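PDB 5GGY: Iron(III) ABC transporter, periplasmic iron-compound-binding protein, which probably binds the iron-loaded siderophore Desferal (ferrioxamine) in the periplasm and hands it to an ABC transporter for iron uptake. Local coordinates for residues Leu159-Thr164 against Ser192-Gln197; Ser172-Thr177 against Trp202-Lys207; Glu211-Glu216 against Arg239-Val244; Gly218-Phe223 against Gly247-Val252. One frame throughout, in Å; residues are numbered along the deposited sequence.

Contact 1: Leu159-Thr164 against Ser192-Gln197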
loop_
_atom_site.group_PDB
_atom_site.type_symbol
_atom_site.label_atom_id
_atom_site.label_comp_id
_atom_site.label_asym_id
_atom_site.label_seq_id
_atom_site.Cartn_x
_atom_site.Cartn_y
_atom_site.Cartn_z
ATOM N N LEU A 159 19.179 9.714 6.806
ATOM C CA LEU A 159 18.157 10.324 7.647
ATOM C C LEU A 159 18.413 10.018 9.122
ATOM O O LEU A 159 18.925 8.950 9.458
ATOM C CB LEU A 159 16.768 9.836 7.224
ATOM C CG LEU A 159 16.317 10.311 5.841
ATOM C CD1 LEU A 159 15.024 9.631 5.422
ATOM C CD2 LEU A 159 16.153 11.822 5.828
ATOM N N PRO A 160 18.063 10.961 10.010
ATOM C CA PRO A 160 18.352 10.830 11.443
ATOM C C PRO A 160 17.531 9.746 12.135
ATOM O O PRO A 160 16.507 9.313 11.608
ATOM C CB PRO A 160 17.988 12.211 11.996
ATOM C CG PRO A 160 16.949 12.720 11.057
ATOM C CD PRO A 160 17.357 12.218 9.705
ATOM N N ALA A 161 17.986 9.318 13.308
ATOM C CA ALA A 161 17.252 8.347 14.112
ATOM C C ALA A 161 16.200 9.055 14.958
ATOM O O ALA A 161 16.482 10.075 15.587
ATOM C CB ALA A 161 18.204 7.553 14.993
ATOM N N VAL A 162 14.986 8.514 14.965
ATOM C CA VAL A 162 13.868 9.147 15.656
ATOM C C VAL A 162 13.195 8.194 16.639
ATOM O O VAL A 162 12.959 7.027 16.327
ATOM C CB VAL A 162 12.806 9.661 14.656
ATOM C CG1 VAL A 162 11.625 10.284 15.390
ATOM C CG2 VAL A 162 13.417 10.666 13.695
ATOM N N VAL A 163 12.901 8.693 17.834
ATOM C CA VAL A 163 12.075 7.957 18.778
ATOM C C VAL A 163 10.776 8.729 19.020
ATOM O O VAL A 163 10.780 9.953 19.168
ATOM C CB VAL A 163 12.812 7.698 20.116
ATOM C CG1 VAL A 163 13.278 8.998 20.744
ATOM C CG2 VAL A 163 11.932 6.914 21.075
ATOM N N THR A 164 9.661 8.009 19.026
ATOM C CA THR A 164 8.349 8.620 19.217
ATOM C C THR A 164 7.713 8.170 20.528
ATOM O O THR A 164 7.857 7.015 20.928
ATOM C CB THR A 164 7.405 8.280 18.061
ATOM O OG1 THR A 164 6.050 8.470 18.485
ATOM C CG2 THR A 164 7.600 6.832 17.629
ATOM N N SER A 192 15.073 5.988 10.899
ATOM C CA SER A 192 15.456 4.859 11.739
ATOM C C SER A 192 15.053 5.115 13.190
ATOM O O SER A 192 14.723 6.241 13.560
ATOM C CB SER A 192 16.961 4.593 11.633
ATOM O OG SER A 192 17.707 5.790 11.761
ATOM N N SER A 193 15.079 4.068 14.007
ATOM C CA SER A 193 14.660 4.174 15.400
ATOM C C SER A 193 15.833 4.505 16.316
ATOM O O SER A 193 16.875 3.856 16.260
ATOM C CB SER A 193 13.993 2.875 15.853
ATOM O OG SER A 193 12.968 2.488 14.953
ATOM N N ALA A 194 15.655 5.515 17.161
ATOM C CA ALA A 194 16.697 5.920 18.098
ATOM C C ALA A 194 16.708 5.003 19.314
ATOM O O ALA A 194 17.758 4.759 19.910
ATOM C CB ALA A 194 16.502 7.366 18.525
ATOM N N LEU A 195 15.532 4.499 19.678
ATOM C CA LEU A 195 15.395 3.631 20.839
ATOM C C LEU A 195 14.392 2.518 20.554
ATOM O O LEU A 195 13.270 2.547 21.064
ATOM C CB LEU A 195 14.963 4.443 22.062
ATOM C CG LEU A 195 15.465 3.972 23.429
ATOM C CD1 LEU A 195 16.985 3.928 23.454
ATOM C CD2 LEU A 195 14.938 4.885 24.524
ATOM N N PRO A 196 14.800 1.531 19.737
ATOM C CA PRO A 196 13.923 0.446 19.276
ATOM C C PRO A 196 13.366 -0.392 20.423
ATOM O O PRO A 196 14.077 -0.668 21.391
ATOM C CB PRO A 196 14.843 -0.393 18.380
ATOM C CG PRO A 196 16.222 -0.086 18.854
ATOM C CD PRO A 196 16.186 1.352 19.272
ATOM N N GLN A 197 12.102 -0.788 20.303
ATOM C CA GLN A 197 11.417 -1.514 21.367
ATOM C C GLN A 197 10.713 -2.768 20.851
ATOM O O GLN A 197 10.180 -2.776 19.739
ATOM C CB GLN A 197 10.403 -0.601 22.060
ATOM C CG GLN A 197 11.013 0.630 22.715
ATOM C CD GLN A 197 11.863 0.290 23.927
ATOM O OE1 GLN A 197 11.605 -0.690 24.624
ATOM N NE2 GLN A 197 12.883 1.103 24.183
#
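Val-162 is held at its N by Ser-192 O and, weakly, at its O by Ala-194 N, just past the short strand 192-193. The first bond, Val-162 N to Ser-192 O 2.7 Å, is nearly straight at the hydrogen (174°), though the donor is tilted from the carbonyl plane; the second, Ala-194 N to Val-162 O, is 3.2 Å. The CA of Ala-161 leans on the same Ser-192 O. The methyl CB of Ala-161 lies against two neighbours, Ser-192 OG at 3.7 Å and Ala-194 CB at 3.9 Å. Ser-192 reaches it because its OG stands between the backbone N and the carbonyl carbon (chi1 47°). Beyond the last bridge Ala-194 CB approaches Val-163 CB to 4.0 Å, and Val-163 CG2 runs alongside Leu-195 CB, both side chains pointing the same way. Further out, Val-162 is backed by Leu-186 of helix 181-188 and by Leu-221, and Ser-193 OG is tied to Gln-183 of that helix. Tyr-219 and Leu-221 bond to the other edge of strand 161-167. Two parallel bridges that end as the chain peels off into a loop make 192-193 a short edge strand of the mixed sheet in this lobe of the periplasmic binding protein.

Contact 2: Ser172-Thr177 against Trp202-Lys207; sequences SVFLYT and WGIVQK
Ser-172 opens the pairing with its side chain: Gln-206 NE2 donates to OG over 2.6 Å, nearly straight at 167° and within the amide plane. The extended Gln-206 chain, CG anti to the backbone N (chi1 -170°), carries the amide out to it. Val-173 exchanges two backbone bonds with Lys-207, N to O and O to N, each 2.6 Å. Phe-174, in a non-hydrogen-bonded pair with Gln-206, has Ile-204 CD1 over one ring face, 4.0 Å from CD1 of the ring; its plane and the Gln-206 amide are turned 56° apart. Leu-175 trades backbone bonds with Val-205, and its CD1 meets Lys-207 CG at 3.6 Å, the aliphatic part of the lysine crossing it at about a right angle. Tyr-176 runs beside Ile-204, CE1 to CG2 3.5 Å, while its hydroxyl is held by Arg-166. At the end Thr-177 N reaches Gly-203 O at 2.8 Å from well above the carbonyl plane, and the methyl CG2 of Thr-177 rests near Val-205 CG1. Phe-174, Tyr-176, Ile-204 and Gln-206 thus share one face, and Val-173, Leu-175, Val-205 and Lys-207 the other, the regular register of a twisted antiparallel strand pair within a mixed sheet.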
loop_
_atom_site.group_PDB
_atom_site.type_symbol
_atom_site.label_atom_id
_atom_site.label_comp_id
_atom_site.label_asym_id
_atom_site.label_seq_id
_atom_site.Cartn_x
_atom_site.Cartn_y
_atom_site.Cartn_z
ATOM N N SER A 172 7.038 9.758 33.417
ATOM C CA SER A 172 6.868 8.468 32.753
ATOM C C SER A 172 6.537 8.667 31.281
ATOM O O SER A 172 5.922 9.654 30.908
ATOM C CB SER A 172 5.771 7.643 33.427
ATOM O OG SER A 172 5.913 6.267 33.138
ATOM N N VAL A 173 6.948 7.722 30.446
ATOM C CA VAL A 173 6.815 7.860 28.997
ATOM C C VAL A 173 6.336 6.571 28.322
ATOM O O VAL A 173 6.723 5.476 28.714
ATOM C CB VAL A 173 8.165 8.317 28.379
ATOM C CG1 VAL A 173 8.452 7.610 27.068
ATOM C CG2 VAL A 173 8.183 9.826 28.207
ATOM N N PHE A 174 5.474 6.718 27.318
ATOM C CA PHE A 174 5.036 5.600 26.487
ATOM C C PHE A 174 5.794 5.561 25.170
ATOM O O PHE A 174 5.421 6.234 24.218
ATOM C CB PHE A 174 3.534 5.679 26.199
ATOM C CG PHE A 174 2.666 5.362 27.381
ATOM C CD1 PHE A 174 2.778 4.149 28.039
ATOM C CD2 PHE A 174 1.718 6.269 27.817
ATOM C CE1 PHE A 174 1.974 3.854 29.123
ATOM C CE2 PHE A 174 0.909 5.979 28.897
ATOM C CZ PHE A 174 1.036 4.774 29.552
ATOM N N LEU A 175 6.861 4.773 25.122
ATOM C CA LEU A 175 7.633 4.610 23.893
ATOM C C LEU A 175 6.888 3.734 22.897
ATOM O O LEU A 175 6.390 2.667 23.251
ATOM C CB LEU A 175 9.008 4.002 24.181
ATOM C CG LEU A 175 10.012 4.861 24.949
ATOM C CD1 LEU A 175 11.320 4.108 25.130
ATOM C CD2 LEU A 175 10.246 6.177 24.229
ATOM N N TYR A 176 6.817 4.183 21.648
ATOM C CA TYR A 176 6.136 3.407 20.616
ATOM C C TYR A 176 7.044 2.317 20.061
ATOM O O TYR A 176 8.174 2.580 19.652
ATOM C CB TYR A 176 5.623 4.324 19.502
ATOM C CG TYR A 176 4.378 5.063 19.926
ATOM C CD1 TYR A 176 3.132 4.449 19.863
ATOM C CD2 TYR A 176 4.450 6.354 20.429
ATOM C CE1 TYR A 176 1.992 5.111 20.267
ATOM C CE2 TYR A 176 3.315 7.023 20.834
ATOM C CZ TYR A 176 2.091 6.398 20.753
ATOM O OH TYR A 176 0.957 7.058 21.158
ATOM N N THR A 177 6.531 1.091 20.060
ATOM C CA THR A 177 7.337 -0.090 19.780
ATOM C C THR A 177 7.305 -0.509 18.311
ATOM O O THR A 177 6.732 0.180 17.468
ATOM C CB THR A 177 6.876 -1.276 20.646
ATOM O OG1 THR A 177 5.576 -1.707 20.226
ATOM C CG2 THR A 177 6.817 -0.870 22.115
ATOM N N TRP A 202 -0.965 -2.319 22.071
ATOM C CA TRP A 202 -1.128 -0.918 21.667
ATOM C C TRP A 202 0.141 -0.319 21.062
ATOM O O TRP A 202 0.179 0.872 20.743
ATOM C CB TRP A 202 -1.586 -0.056 22.850
ATOM C CG TRP A 202 -2.897 -0.477 23.422
ATOM C CD1 TRP A 202 -3.108 -1.094 24.619
ATOM C CD2 TRP A 202 -4.184 -0.320 22.817
ATOM N NE1 TRP A 202 -4.451 -1.328 24.800
ATOM C CE2 TRP A 202 -5.133 -0.861 23.707
ATOM C CE3 TRP A 202 -4.627 0.230 21.611
ATOM C CZ2 TRP A 202 -6.497 -0.872 23.427
ATOM C CZ3 TRP A 202 -5.981 0.219 21.335
ATOM C CH2 TRP A 202 -6.900 -0.328 22.237
ATOM N N GLY A 203 1.170 -1.144 20.899
ATOM C CA GLY A 203 2.438 -0.691 20.359
ATOM C C GLY A 203 3.148 0.285 21.280
ATOM O O GLY A 203 3.822 1.202 20.814
ATOM N N ILE A 204 2.997 0.095 22.591
ATOM C CA ILE A 204 3.617 0.988 23.565
ATOM C C ILE A 204 4.247 0.241 24.739
ATOM O O ILE A 204 3.746 -0.782 25.186
ATOM C CB ILE A 204 2.606 2.014 24.129
ATOM C CG1 ILE A 204 1.378 1.308 24.686
ATOM C CG2 ILE A 204 2.216 3.023 23.070
ATOM C CD1 ILE A 204 0.450 2.206 25.455
ATOM N N VAL A 205 5.355 0.776 25.239
ATOM C CA VAL A 205 5.949 0.293 26.478
ATOM C C VAL A 205 6.248 1.496 27.370
ATOM O O VAL A 205 6.672 2.552 26.891
ATOM C CB VAL A 205 7.231 -0.537 26.228
ATOM C CG1 VAL A 205 8.317 0.299 25.561
ATOM C CG2 VAL A 205 7.737 -1.146 27.535
ATOM N N GLN A 206 6.002 1.349 28.666
ATOM C CA GLN A 206 6.152 2.468 29.584
ATOM C C GLN A 206 7.562 2.541 30.160
ATOM O O GLN A 206 8.093 1.552 30.670
ATOM C CB GLN A 206 5.126 2.380 30.713
ATOM C CG GLN A 206 5.062 3.631 31.565
ATOM C CD GLN A 206 3.916 3.611 32.552
ATOM O OE1 GLN A 206 3.081 2.707 32.530
ATOM N NE2 GLN A 206 3.867 4.611 33.422
ATOM N N LYS A 207 8.159 3.725 30.071
ATOM C CA LYS A 207 9.513 3.949 30.561
ATOM C C LYS A 207 9.589 5.152 31.493
ATOM O O LYS A 207 8.795 6.086 31.381
ATOM C CB LYS A 207 10.479 4.156 29.392
ATOM C CG LYS A 207 10.666 2.943 28.502
ATOM C CD LYS A 207 11.286 1.792 29.272
ATOM C CE LYS A 207 11.577 0.610 28.364
ATOM N NZ LYS A 207 12.112 -0.548 29.136
#

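Contact 3: Glu211-Glu216 against Arg239-Val244; sequences ELQHVE and RAMPFV
Phe-243 drives its ring edge into the turn of Leu-212 and Val-215, the close part of the contact. Leu-212 O sits at the ring edge, near its plane, 3.1 Å from Phe-243 CE2, and Leu-212 CB is 3.7 Å from the same atom, while CD2 faces Val-215 O at 3.5 Å and Val-215 CB at 3.9 Å. With chi1 at 47° the ring is swung across to the other segment. Leu-212 O also accepts the backbone N-H of Val-215, so the carbonyl that borders the ring is already used within its own 3-10 turn. Met-241 adds to this close part: its chain, bent at chi2 (-66°), brings CE to 4.0 Å from Leu-212 CB, and its CB lies over one face of the Phe-243 ring. Pro-242 lies between this part and the exposed Glu-216: its CG meets Gln-213 O at 3.7 Å and its CB approaches Val-215 O. Outward the packing thins. Gln-213 crosses Met-241 at about a right angle, CG to SD 3.9 Å, its amide NE2 bonded to Ser-210 O. Glu-216 folds back until OE2 comes 3.4 Å from Pro-242 CG. No hydrogen bond joins the two segments. Val-215 and Phe-243 continue inward onto Val-220 of the sheet. The result is loop-to-helix packing at the rim of an alpha/beta lobe: a 3-10 turn against the first turn of helix 242-245, with Met-241 as N-cap.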
loop_
_atom_site.group_PDB
_atom_site.type_symbol
_atom_site.label_atom_id
_atom_site.label_comp_id
_atom_site.label_asym_id
_atom_site.label_seq_id
_atom_site.Cartn_x
_atom_site.Cartn_y
_atom_site.Cartn_z
ATOM N N GLU A 211 15.118 7.427 31.240
ATOM C CA GLU A 211 15.605 6.448 30.270
ATOM C C GLU A 211 15.892 7.081 28.916
ATOM O O GLU A 211 16.627 6.517 28.108
ATOM C CB GLU A 211 14.601 5.304 30.098
ATOM C CG GLU A 211 14.642 4.261 31.203
ATOM C CD GLU A 211 15.931 3.455 31.207
ATOM O OE1 GLU A 211 16.595 3.371 30.151
ATOM O OE2 GLU A 211 16.280 2.902 32.271
ATOM N N LEU A 212 15.314 8.254 28.671
ATOM C CA LEU A 212 15.527 8.958 27.411
ATOM C C LEU A 212 16.931 9.550 27.320
ATOM O O LEU A 212 17.317 10.087 26.283
ATOM C CB LEU A 212 14.483 10.062 27.226
ATOM C CG LEU A 212 13.036 9.610 27.029
ATOM C CD1 LEU A 212 12.184 10.774 26.555
ATOM C CD2 LEU A 212 12.965 8.454 26.047
ATOM N N GLN A 213 17.692 9.451 28.405
ATOM C CA GLN A 213 19.091 9.867 28.394
ATOM C C GLN A 213 19.895 9.035 27.402
ATOM O O GLN A 213 20.888 9.503 26.847
ATOM C CB GLN A 213 19.712 9.750 29.786
ATOM C CG GLN A 213 19.432 10.922 30.705
ATOM C CD GLN A 213 20.116 10.766 32.048
ATOM O OE1 GLN A 213 20.960 11.578 32.428
ATOM N NE2 GLN A 213 19.758 9.712 32.774
ATOM N N HIS A 214 19.452 7.801 27.174
ATOM C CA HIS A 214 20.122 6.907 26.235
ATOM C C HIS A 214 19.935 7.344 24.786
ATOM O O HIS A 214 20.471 6.720 23.871
ATOM C CB HIS A 214 19.617 5.474 26.412
ATOM C CG HIS A 214 20.303 4.725 27.511
ATOM N ND1 HIS A 214 19.616 3.975 28.445
ATOM C CD2 HIS A 214 21.612 4.601 27.827
ATOM C CE1 HIS A 214 20.471 3.429 29.286
ATOM N NE2 HIS A 214 21.694 3.794 28.933
ATOM N N VAL A 215 19.174 8.413 24.577
ATOM C CA VAL A 215 18.986 8.951 23.239
ATOM C C VAL A 215 19.974 10.086 22.977
ATOM O O VAL A 215 19.599 11.259 22.915
ATOM C CB VAL A 215 17.545 9.451 23.022
ATOM C CG1 VAL A 215 17.291 9.713 21.544
ATOM C CG2 VAL A 215 16.549 8.430 23.553
ATOM N N GLU A 216 21.247 9.721 22.852
ATOM C CA GLU A 216 22.273 10.646 22.393
ATOM C C GLU A 216 22.040 10.913 20.915
ATOM O O GLU A 216 22.309 12.000 20.404
ATOM C CB GLU A 216 23.670 10.066 22.620
ATOM C CG GLU A 216 23.964 9.677 24.061
ATOM C CD GLU A 216 24.420 10.853 24.900
ATOM O OE1 GLU A 216 25.190 11.689 24.381
ATOM O OE2 GLU A 216 24.010 10.947 26.076
ATOM N N ARG A 239 15.518 19.263 30.918
ATOM C CA ARG A 239 16.444 20.288 30.442
ATOM C C ARG A 239 17.866 19.749 30.314
ATOM O O ARG A 239 18.702 20.338 29.629
ATOM C CB ARG A 239 16.433 21.505 31.372
ATOM C CG ARG A 239 15.642 22.693 30.841
ATOM C CD ARG A 239 16.038 23.975 31.556
ATOM N NE ARG A 239 16.502 25.002 30.627
ATOM C CZ ARG A 239 17.759 25.121 30.208
ATOM N NH1 ARG A 239 18.685 24.275 30.634
ATOM N NH2 ARG A 239 18.089 26.088 29.362
ATOM N N ALA A 240 18.132 18.625 30.975
ATOM C CA ALA A 240 19.455 18.014 30.949
ATOM C C ALA A 240 19.519 16.849 29.963
ATOM O O ALA A 240 20.456 16.052 29.991
ATOM C CB ALA A 240 19.848 17.547 32.343
ATOM N N MET A 241 18.518 16.755 29.093
ATOM C CA MET A 241 18.492 15.717 28.071
ATOM C C MET A 241 19.388 16.080 26.894
ATOM O O MET A 241 19.433 17.239 26.481
ATOM C CB MET A 241 17.064 15.477 27.583
ATOM C CG MET A 241 16.179 14.771 28.589
ATOM S SD MET A 241 16.724 13.081 28.896
ATOM C CE MET A 241 15.575 12.586 30.181
ATOM N N PRO A 242 20.107 15.084 26.349
ATOM C CA PRO A 242 21.006 15.282 25.207
ATOM C C PRO A 242 20.285 15.857 23.990
ATOM O O PRO A 242 20.809 16.760 23.342
ATOM C CB PRO A 242 21.522 13.869 24.913
ATOM C CG PRO A 242 21.364 13.134 26.197
ATOM C CD PRO A 242 20.135 13.694 26.840
ATOM N N PHE A 243 19.097 15.339 23.697
ATOM C CA PHE A 243 18.317 15.798 22.552
ATOM C C PHE A 243 17.682 17.157 22.812
ATOM O O PHE A 243 17.377 17.894 21.878
ATOM C CB PHE A 243 17.235 14.777 22.199
ATOM C CG PHE A 243 16.450 14.289 23.384
ATOM C CD1 PHE A 243 15.325 14.970 23.817
ATOM C CD2 PHE A 243 16.834 13.140 24.059
ATOM C CE1 PHE A 243 14.600 14.518 24.904
ATOM C CE2 PHE A 243 16.112 12.683 25.145
ATOM C CZ PHE A 243 14.993 13.372 25.567
ATOM N N VAL A 244 17.478 17.479 24.084
ATOM C CA VAL A 244 16.887 18.758 24.461
ATOM C C VAL A 244 17.915 19.875 24.341
ATOM O O VAL A 244 17.645 20.922 23.752
ATOM C CB VAL A 244 16.327 18.718 25.898
ATOM C CG1 VAL A 244 16.097 20.125 26.427
ATOM C CG2 VAL A 244 15.043 17.907 25.937
#

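Contact 4: Gly218-Phe223 against Gly247-Val252; sequences GYVLYF and GRVNSV
Tyr-222 O accepts the shortest bond between the two strands, from Val-252 N at 2.8 Å, and the CA of Ser-251 also touches it. The donor is tilted from the carbonyl plane. The backbone of Asn-250 brackets Leu-221: its N gives to Val-220 O over 3.1 Å, and its O takes a weak bond from Tyr-222 N. Val-220 N completes the set on Arg-248 O. The phenol ring of Tyr-222 lies flat over Ser-251, whose CA stands 3.9 Å from the ring centroid and 13° off its normal, a CH-pi contact; a chi1 of 62° folds the ring back over the neighbouring strand. Its hydroxyl is bonded to Glu-229. Strands 219-223 and 249-252 run parallel, 23° apart, with helices 229-234, 236-239 and 242-245 in the connection, a beta-alpha-beta crossover in the alpha/beta lobe. At the other end Arg-248 lays its CB over the face of the Tyr-219 ring, 3.8 Å from the centroid; the guanidinium, steeply turned from the ring, has Gly-218 O at its edge. On the face of Leu-221 and Phe-223, Val-252 wedges between them: its CG2 meets Leu-221 CB at 3.8 Å, and its CB meets Phe-223 CD1. Helix 262-276 covers this face, where Ala-270 and Ser-274 touch Val-252 and Ser-274 O receives the amide of Asn-250.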
loop_
_atom_site.group_PDB
_atom_site.type_symbol
_atom_site.label_atom_id
_atom_site.label_comp_id
_atom_site.label_asym_id
_atom_site.label_seq_id
_atom_site.Cartn_x
_atom_site.Cartn_y
_atom_site.Cartn_z
ATOM N N GLY A 218 20.260 11.868 17.890
ATOM C CA GLY A 218 19.208 12.557 17.170
ATOM C C GLY A 218 17.996 13.034 17.944
ATOM O O GLY A 218 18.113 13.699 18.972
ATOM N N TYR A 219 16.820 12.665 17.447
ATOM C CA TYR A 219 15.605 13.423 17.718
ATOM C C TYR A 219 14.538 12.693 18.534
ATOM O O TYR A 219 14.397 11.471 18.469
ATOM C CB TYR A 219 15.002 13.888 16.387
ATOM C CG TYR A 219 15.927 14.783 15.586
ATOM C CD1 TYR A 219 15.725 16.156 15.536
ATOM C CD2 TYR A 219 17.007 14.255 14.886
ATOM C CE1 TYR A 219 16.570 16.978 14.812
ATOM C CE2 TYR A 219 17.860 15.071 14.161
ATOM C CZ TYR A 219 17.636 16.430 14.127
ATOM O OH TYR A 219 18.480 17.244 13.405
ATOM N N VAL A 220 13.784 13.481 19.296
ATOM C CA VAL A 220 12.688 12.982 20.117
ATOM C C VAL A 220 11.395 13.722 19.794
ATOM O O VAL A 220 11.328 14.947 19.888
ATOM C CB VAL A 220 12.999 13.130 21.619
ATOM C CG1 VAL A 220 11.745 12.920 22.454
ATOM C CG2 VAL A 220 14.097 12.165 22.026
ATOM N N LEU A 221 10.370 12.972 19.407
ATOM C CA LEU A 221 9.070 13.554 19.082
ATOM C C LEU A 221 7.994 13.058 20.043
ATOM O O LEU A 221 7.876 11.855 20.280
ATOM C CB LEU A 221 8.679 13.220 17.638
ATOM C CG LEU A 221 9.581 13.759 16.525
ATOM C CD1 LEU A 221 9.100 13.282 15.164
ATOM C CD2 LEU A 221 9.638 15.276 16.572
ATOM N N TYR A 222 7.212 13.983 20.597
ATOM C CA TYR A 222 6.111 13.603 21.478
ATOM C C TYR A 222 4.781 14.171 20.988
ATOM O O TYR A 222 4.697 15.329 20.581
ATOM C CB TYR A 222 6.386 14.044 22.923
ATOM C CG TYR A 222 6.526 15.538 23.131
ATOM C CD1 TYR A 222 5.430 16.315 23.490
ATOM C CD2 TYR A 222 7.756 16.167 22.991
ATOM C CE1 TYR A 222 5.555 17.676 23.688
ATOM C CE2 TYR A 222 7.891 17.529 23.187
ATOM C CZ TYR A 222 6.787 18.279 23.535
ATOM O OH TYR A 222 6.916 19.634 23.731
ATOM N N PHE A 223 3.743 13.341 21.035
ATOM C CA PHE A 223 2.441 13.700 20.484
ATOM C C PHE A 223 1.602 14.553 21.428
ATOM O O PHE A 223 1.505 14.274 22.622
ATOM C CB PHE A 223 1.650 12.440 20.113
ATOM C CG PHE A 223 2.244 11.658 18.977
ATOM C CD1 PHE A 223 2.230 12.165 17.692
ATOM C CD2 PHE A 223 2.794 10.407 19.191
ATOM C CE1 PHE A 223 2.767 11.449 16.646
ATOM C CE2 PHE A 223 3.328 9.685 18.150
ATOM C CZ PHE A 223 3.319 10.205 16.874
ATOM N N GLY A 247 18.669 20.575 20.933
ATOM C CA GLY A 247 17.529 21.134 20.228
ATOM C C GLY A 247 16.843 20.139 19.316
ATOM O O GLY A 247 15.979 20.503 18.519
ATOM N N ARG A 248 17.228 18.874 19.434
ATOM C CA ARG A 248 16.641 17.819 18.617
ATOM C C ARG A 248 15.407 17.226 19.287
ATOM O O ARG A 248 15.346 16.037 19.568
ATOM C CB ARG A 248 17.669 16.724 18.340
ATOM C CG ARG A 248 19.010 17.242 17.854
ATOM C CD ARG A 248 19.858 16.128 17.269
ATOM N NE ARG A 248 21.282 16.357 17.497
ATOM C CZ ARG A 248 21.971 15.831 18.503
ATOM N NH1 ARG A 248 21.371 15.039 19.380
ATOM N NH2 ARG A 248 23.264 16.096 18.633
ATOM N N VAL A 249 14.425 18.073 19.554
ATOM C CA VAL A 249 13.179 17.636 20.171
ATOM C C VAL A 249 12.046 18.579 19.775
ATOM O O VAL A 249 12.249 19.791 19.668
ATOM C CB VAL A 249 13.303 17.567 21.711
ATOM C CG1 VAL A 249 13.686 18.920 22.292
ATOM C CG2 VAL A 249 12.016 17.053 22.341
ATOM N N ASN A 250 10.862 18.024 19.532
ATOM C CA ASN A 250 9.717 18.829 19.130
ATOM C C ASN A 250 8.390 18.142 19.429
ATOM O O ASN A 250 8.316 16.917 19.531
ATOM C CB ASN A 250 9.809 19.164 17.642
ATOM C CG ASN A 250 8.897 20.306 17.246
ATOM O OD1 ASN A 250 8.333 20.989 18.101
ATOM N ND2 ASN A 250 8.754 20.525 15.943
ATOM N N SER A 251 7.341 18.944 19.577
ATOM C CA SER A 251 6.003 18.417 19.800
ATOM C C SER A 251 5.321 18.128 18.468
ATOM O O SER A 251 5.563 18.813 17.475
ATOM C CB SER A 251 5.165 19.398 20.625
ATOM O OG SER A 251 4.948 20.606 19.919
ATOM N N VAL A 252 4.474 17.106 18.449
ATOM C CA VAL A 252 3.734 16.760 17.243
ATOM C C VAL A 252 2.245 17.022 17.440
ATOM O O VAL A 252 1.658 16.582 18.429
ATOM C CB VAL A 252 3.953 15.284 16.849
ATOM C CG1 VAL A 252 3.262 14.980 15.529
ATOM C CG2 VAL A 252 5.438 14.969 16.753
#

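How the contacts relate
Contacts 1, 2 and 4 are joined in a single mixed sheet. Strand 161-167 pairs with 192-193 in contact 1, with 172-176 of contact 2 and with 219-223 of contact 4; Val-163 O to Leu-221 N is 3.1 Å and Thr-164 O to Tyr-176 N is 3.1 Å, both probable hydrogen bonds. Contact 3 stands off the sheet: its Phe-243 CG packs 3.4 Å from Val-220 CG2 of contact 4, and its Val-215 CG1 lies 3.9 Å from Ala-194 CB of contact 1. The centres of contacts 1 and 4, like those of 3 and 4, are about 11 Å apart. This is the apo form; without a bound siderophore the contacts cannot be placed against the ligand site.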